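PDB 3LM8: thiamine pyrophosphokinase from Bacillus subtilis, which catalyses the ATP-dependent pyrophosphorylation of thiamine to thiamine diphosphate, releasing AMP, and takes part in thiamine salvage. Local coordinates for residues 3-8 with 98-103; 132-137 with 208-213. The protein carries 1 engineered substitution. All coordinates share one frame; numbering follows the deposited sequence.

In the fold
Both contacts are strand pairings in one mixed sheet, and together they illustrate how a single sheet can change character along its width. Contact 1 is a buried, parallel pairing of strands 3-7 and 96-100 near the molecule's centre, in the part of the sheet made of parallel strands. Contact 2, its centre about 14 Å from that of contact 1, is antiparallel and partly buried, joining strands 134-139 and 207-212; strand 126-131 stands between the two pairings. Contact 1 adds aliphatic and aromatic packing and one amide-to-amide bond to its backbone ladder. Contact 2 relies chiefly on main-chain bonds, with isoleucines, Asn134 and Ser212 on one face and His135, Gln137 and Arg211 beside selenomethionine on the other.

Contact 1 of 2, residues 3-8 with 98-103; sequences TINIVA and QIFGIT
Ile6 and Ile99 pair in parallel register, with Asn5 beside Gln98 and Val7 beside Phe100. Ile6 turns both its N and its O to strand 96-100: N gives a hydrogen bond to Gln98 O (2.8 Å) and O accepts one from Phe100 N (2.7 Å). Gln98 N to Ile4 O and Ala8 N to Phe100 O extend the ladder.

The close packing gathers around Phe100. CG stands anti to the carbonyl carbon (chi1 -51°), and chi2 (-99°) turns the ring edge to strand 3-7: CD2 lies 3.5 Å from Ile6 O, and CE2 is 3.9 Å from Asn5 CB and 4.0 Å from Asn5 CG. Val7 CG2 approaches CD2 obliquely at 4.2 Å. On the other face, Ile6 CB meets Ile99 CG2, also at 4.2 Å.

Toward the partly exposed Thr3 and Gln98 the fit is looser. The extended Gln98 side chain runs alongside that of Asn5, and its NE2 donates to Asn5 OD1 (3.2 Å) through a nearly straight N-H, with NE2 tilted 32° from the Asn5 carbonyl plane. An alanine in place of Asn5 would probably leave Gln98 NE2 without this acceptor and open a gap where the amide lay against Phe100 CE2.

Arg128 holds Gln98 OE1, while Tyr21 meets the Phe100 ring edge-to-face. In this parallel part of the mixed sheet, strands 26-31 and 126-131 flank the pair, and helix 81-92 packs over the face bearing Ile4, Ile6 and Ile99.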
loop_
_atom_site.group_PDB
_atom_site.type_symbol
_atom_site.label_atom_id
_atom_site.label_comp_id
_atom_site.label_asym_id
_atom_site.label_seq_id
_atom_site.Cartn_x
_atom_site.Cartn_y
_atom_site.Cartn_z
ATOM N N THR A 3 12.100 4.764 -5.811
ATOM C CA THR A 3 10.751 4.311 -5.500
ATOM C C THR A 3 10.194 3.311 -6.497
ATOM O O THR A 3 10.452 3.400 -7.699
ATOM C CB THR A 3 9.770 5.492 -5.466
ATOM O OG1 THR A 3 10.128 6.377 -4.403
ATOM C CG2 THR A 3 8.337 4.997 -5.256
ATOM N N ILE A 4 9.425 2.356 -5.999
ATOM C CA ILE A 4 8.796 1.394 -6.886
ATOM C C ILE A 4 7.288 1.443 -6.645
ATOM O O ILE A 4 6.842 1.382 -5.499
ATOM C CB ILE A 4 9.328 -0.020 -6.650
ATOM C CG1 ILE A 4 10.820 -0.047 -6.951
ATOM C CG2 ILE A 4 8.617 -1.022 -7.581
ATOM C CD1 ILE A 4 11.438 -1.407 -6.794
ATOM N N ASN A 5 6.517 1.610 -7.721
ATOM C CA ASN A 5 5.059 1.649 -7.618
ATOM C C ASN A 5 4.466 0.476 -8.373
ATOM O O ASN A 5 4.747 0.276 -9.563
ATOM C CB ASN A 5 4.472 2.926 -8.213
ATOM C CG ASN A 5 4.850 4.153 -7.448
ATOM O OD1 ASN A 5 5.456 4.078 -6.376
ATOM N ND2 ASN A 5 4.496 5.305 -7.995
ATOM N N ILE A 6 3.625 -0.278 -7.671
ATOM C CA ILE A 6 2.967 -1.449 -8.220
ATOM C C ILE A 6 1.474 -1.181 -8.303
ATOM O O ILE A 6 0.857 -0.733 -7.327
ATOM C CB ILE A 6 3.159 -2.654 -7.301
ATOM C CG1 ILE A 6 4.638 -2.810 -6.935
ATOM C CG2 ILE A 6 2.601 -3.884 -7.958
ATOM C CD1 ILE A 6 4.916 -3.911 -5.909
ATOM N N VAL A 7 0.887 -1.459 -9.461
ATOM C CA VAL A 7 -0.549 -1.269 -9.641
ATOM C C VAL A 7 -1.194 -2.637 -9.858
ATOM O O VAL A 7 -1.061 -3.238 -10.924
ATOM C CB VAL A 7 -0.835 -0.343 -10.845
ATOM C CG1 VAL A 7 -2.344 -0.210 -11.087
ATOM C CG2 VAL A 7 -0.225 1.017 -10.578
ATOM N N ALA A 8 -1.869 -3.134 -8.821
ATOM C CA ALA A 8 -2.541 -4.427 -8.878
ATOM C C ALA A 8 -3.800 -4.267 -9.712
ATOM O O ALA A 8 -4.166 -3.148 -10.056
ATOM C CB ALA A 8 -2.891 -4.902 -7.474
ATOM N N GLN A 98 5.106 1.494 -3.198
ATOM C CA GLN A 98 3.744 1.998 -3.097
ATOM C C GLN A 98 2.868 1.163 -4.014
ATOM O O GLN A 98 3.153 1.018 -5.201
ATOM C CB GLN A 98 3.692 3.483 -3.468
ATOM C CG GLN A 98 4.215 4.381 -2.348
ATOM C CD GLN A 98 4.277 5.851 -2.733
ATOM O OE1 GLN A 98 3.933 6.735 -1.928
ATOM N NE2 GLN A 98 4.731 6.126 -3.960
ATOM N N ILE A 99 1.802 0.606 -3.450
ATOM C CA ILE A 99 0.906 -0.260 -4.204
ATOM C C ILE A 99 -0.494 0.308 -4.363
ATOM O O ILE A 99 -1.093 0.807 -3.402
ATOM C CB ILE A 99 0.789 -1.643 -3.534
ATOM C CG1 ILE A 99 2.189 -2.181 -3.191
ATOM C CG2 ILE A 99 0.059 -2.596 -4.465
ATOM C CD1 ILE A 99 2.210 -3.447 -2.353
ATOM N N PHE A 100 -1.018 0.202 -5.581
ATOM C CA PHE A 100 -2.353 0.701 -5.903
ATOM C C PHE A 100 -3.223 -0.440 -6.435
ATOM O O PHE A 100 -2.712 -1.528 -6.731
ATOM C CB PHE A 100 -2.242 1.809 -6.955
ATOM C CG PHE A 100 -1.262 2.879 -6.593
ATOM C CD1 PHE A 100 -1.696 4.082 -6.046
ATOM C CD2 PHE A 100 0.109 2.674 -6.776
ATOM C CE1 PHE A 100 -0.779 5.078 -5.686
ATOM C CE2 PHE A 100 1.035 3.657 -6.422
ATOM C CZ PHE A 100 0.587 4.865 -5.874
ATOM N N GLY A 101 -4.526 -0.180 -6.574
ATOM C CA GLY A 101 -5.436 -1.200 -7.077
ATOM C C GLY A 101 -5.434 -2.309 -6.056
ATOM O O GLY A 101 -5.448 -3.500 -6.378
ATOM N N ILE A 102 -5.429 -1.879 -4.805
ATOM C CA ILE A 102 -5.367 -2.764 -3.671
ATOM C C ILE A 102 -6.708 -3.007 -2.982
ATOM O O ILE A 102 -6.825 -3.840 -2.071
ATOM C CB ILE A 102 -4.319 -2.200 -2.698
ATOM C CG1 ILE A 102 -3.048 -3.039 -2.810
ATOM C CG2 ILE A 102 -4.875 -2.102 -1.282
ATOM C CD1 ILE A 102 -1.936 -2.566 -1.903
ATOM N N THR A 103 -7.726 -2.277 -3.418
ATOM C CA THR A 103 -9.055 -2.437 -2.850
ATOM C C THR A 103 -10.005 -2.791 -3.976
ATOM O O THR A 103 -9.716 -2.533 -5.137
ATOM C CB THR A 103 -9.512 -1.158 -2.156
ATOM O OG1 THR A 103 -9.310 -0.047 -3.031
ATOM C CG2 THR A 103 -8.710 -0.939 -0.885
#

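Contact 2 of 2, residues 132-137 with 208-213; sequences KQNHIQ and IMIRST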
loop_
_atom_site.group_PDB
_atom_site.type_symbol
_atom_site.label_atom_id
_atom_site.label_comp_id
_atom_site.label_asym_id
_atom_site.label_seq_id
_atom_site.Cartn_x
_atom_site.Cartn_y
_atom_site.Cartn_z
ATOM N N LYS A 132 -8.109 5.462 -3.552
ATOM C CA LYS A 132 -8.792 6.748 -3.634
ATOM C C LYS A 132 -8.927 7.509 -2.302
ATOM O O LYS A 132 -8.916 8.736 -2.289
ATOM C CB LYS A 132 -10.171 6.535 -4.273
ATOM C CG LYS A 132 -11.148 7.697 -4.130
ATOM C CD LYS A 132 -12.578 7.231 -4.414
ATOM C CE LYS A 132 -13.604 8.325 -4.148
ATOM N NZ LYS A 132 -13.386 9.532 -4.996
ATOM N N GLN A 133 -9.063 6.807 -1.184
ATOM C CA GLN A 133 -9.192 7.529 0.076
ATOM C C GLN A 133 -8.480 6.947 1.284
ATOM O O GLN A 133 -8.807 7.295 2.420
ATOM C CB GLN A 133 -10.679 7.781 0.412
ATOM C CG GLN A 133 -11.623 6.612 0.230
ATOM C CD GLN A 133 -13.087 7.046 0.307
ATOM O OE1 GLN A 133 -13.548 7.518 1.345
ATOM N NE2 GLN A 133 -13.818 6.895 -0.799
ATOM N N ASN A 134 -7.491 6.089 1.045
ATOM C CA ASN A 134 -6.759 5.495 2.154
ATOM C C ASN A 134 -5.270 5.267 1.893
ATOM O O ASN A 134 -4.842 5.089 0.752
ATOM C CB ASN A 134 -7.397 4.160 2.570
ATOM C CG ASN A 134 -8.868 4.287 2.878
ATOM O OD1 ASN A 134 -9.702 4.316 1.973
ATOM N ND2 ASN A 134 -9.199 4.378 4.158
ATOM N N HIS A 135 -4.498 5.285 2.978
ATOM C CA HIS A 135 -3.065 5.039 2.951
ATOM C C HIS A 135 -2.816 4.092 4.113
ATOM O O HIS A 135 -2.982 4.451 5.275
ATOM C CB HIS A 135 -2.272 6.330 3.163
ATOM C CG HIS A 135 -2.204 7.208 1.954
ATOM N ND1 HIS A 135 -1.478 8.379 1.928
ATOM C CD2 HIS A 135 -2.766 7.086 0.728
ATOM C CE1 HIS A 135 -1.595 8.939 0.737
ATOM N NE2 HIS A 135 -2.372 8.175 -0.010
ATOM N N ILE A 136 -2.429 2.869 3.804
ATOM C CA ILE A 136 -2.189 1.901 4.854
ATOM C C ILE A 136 -0.707 1.630 4.987
ATOM O O ILE A 136 0.009 1.554 3.984
ATOM C CB ILE A 136 -2.927 0.583 4.554
ATOM C CG1 ILE A 136 -4.417 0.866 4.445
ATOM C CG2 ILE A 136 -2.678 -0.430 5.669
ATOM C CD1 ILE A 136 -5.160 -0.176 3.727
ATOM N N GLN A 137 -0.251 1.485 6.226
ATOM C CA GLN A 137 1.156 1.218 6.491
ATOM C C GLN A 137 1.313 0.520 7.827
ATOM O O GLN A 137 0.603 0.813 8.791
ATOM C CB GLN A 137 1.952 2.519 6.500
ATOM C CG GLN A 137 3.260 2.455 5.751
ATOM C CD GLN A 137 4.045 3.756 5.856
ATOM O OE1 GLN A 137 3.580 4.817 5.425
ATOM N NE2 GLN A 137 5.242 3.679 6.435
ATOM N N ILE A 208 -0.642 -1.014 12.694
ATOM C CA ILE A 208 -1.124 -0.671 11.361
ATOM C C ILE A 208 -1.605 0.764 11.445
ATOM O O ILE A 208 -2.152 1.175 12.469
ATOM C CB ILE A 208 -2.316 -1.552 10.927
ATOM C CG1 ILE A 208 -1.934 -3.025 11.012
ATOM C CG2 ILE A 208 -2.714 -1.218 9.478
ATOM C CD1 ILE A 208 -3.082 -3.969 10.712
HETATM N N MSE A 209 -1.400 1.530 10.382
HETATM C CA MSE A 209 -1.847 2.911 10.374
HETATM C C MSE A 209 -2.660 3.193 9.135
HETATM O O MSE A 209 -2.172 3.067 8.016
HETATM C CB MSE A 209 -0.669 3.880 10.414
HETATM C CG MSE A 209 -1.093 5.357 10.320
HETATM SE SE MSE A 209 0.372 6.614 10.063
HETATM C CE MSE A 209 0.349 7.521 11.758
ATOM N N ILE A 210 -3.910 3.571 9.343
ATOM C CA ILE A 210 -4.790 3.894 8.240
ATOM C C ILE A 210 -5.067 5.390 8.265
ATOM O O ILE A 210 -5.575 5.925 9.250
ATOM C CB ILE A 210 -6.152 3.161 8.342
ATOM C CG1 ILE A 210 -5.944 1.647 8.389
ATOM C CG2 ILE A 210 -7.048 3.563 7.165
ATOM C CD1 ILE A 210 -5.427 1.143 9.715
ATOM N N ARG A 211 -4.703 6.067 7.189
ATOM C CA ARG A 211 -4.971 7.487 7.077
ATOM C C ARG A 211 -6.065 7.511 6.013
ATOM O O ARG A 211 -5.911 6.923 4.936
ATOM C CB ARG A 211 -3.702 8.223 6.661
ATOM C CG ARG A 211 -2.544 7.876 7.608
ATOM C CD ARG A 211 -1.367 8.804 7.462
ATOM N NE ARG A 211 -1.766 10.193 7.679
ATOM C CZ ARG A 211 -0.919 11.218 7.733
ATOM N NH1 ARG A 211 0.388 11.010 7.586
ATOM N NH2 ARG A 211 -1.378 12.451 7.925
ATOM N N SER A 212 -7.194 8.138 6.340
ATOM C CA SER A 212 -8.318 8.175 5.421
ATOM C C SER A 212 -9.102 9.472 5.342
ATOM O O SER A 212 -8.751 10.479 5.962
ATOM C CB SER A 212 -9.272 7.024 5.744
ATOM O OG SER A 212 -9.302 6.756 7.132
ATOM N N THR A 213 -10.179 9.431 4.568
ATOM C CA THR A 213 -11.026 10.592 4.370
ATOM C C THR A 213 -12.443 10.132 4.082
ATOM O O THR A 213 -12.668 8.965 3.777
ATOM C CB THR A 213 -10.523 11.409 3.184
ATOM O OG1 THR A 213 -11.242 12.640 3.116
ATOM C CG2 THR A 213 -10.728 10.638 1.892
#
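Ile136 and Ile210 face each other as a non-hydrogen-bonded pair in an antiparallel ladder, the part of the mixed sheet where strand 134-139 runs beside strand 207-212. The hydrogen-bonded pairs lie on either side of them. His135 and Arg211 exchange two bonds, His135 N to Arg211 O (2.9 Å) and Arg211 N to His135 O (3.0 Å), the second the straighter at 166°. Gln137 and Met209, a selenomethionine, do the same, with Met209 N to Gln137 O at 2.7 Å and Gln137 N to Met209 O at 3.1 Å. Between these rungs CA-H groups also point at carbonyl oxygens, as where Ile136 CA lies 3.4 Å from Met209 O.

Strand 134-139 forms a beta hairpin with strand 126-131, so here the parallel order of strands 3-7, 96-100 and 126-131 gives way to antiparallel strands, and strand 207-212 pairs with 134-139 on its far side. Strand 154-159 lies beyond strand 207-212 and completes this end of the sheet.

The two faces differ in chemistry. On the isoleucine face, CG1 of Ile136 stands anti to the carbonyl carbon (chi1 -59°), leaving CG2 anti to the backbone N and alongside Ile208 CG2, 3.9 Å away; Ile136 CG1 is 4.3 Å from Ile210 CG1. Helix 107-122 covers Ile136 through Phe110, Ile114 and Leu117. Further along the same face the Asn134 side chain lies beside Ile210, its ND2 3.8 Å from Ile210 CG2. The side chains of His135, Met209 and Arg211 reach out from the opposite face; Arg211 folds at its CG-CD bond, and its NH2 gives a hydrogen bond to Glu147 O, on strand 142-147 of the second sheet.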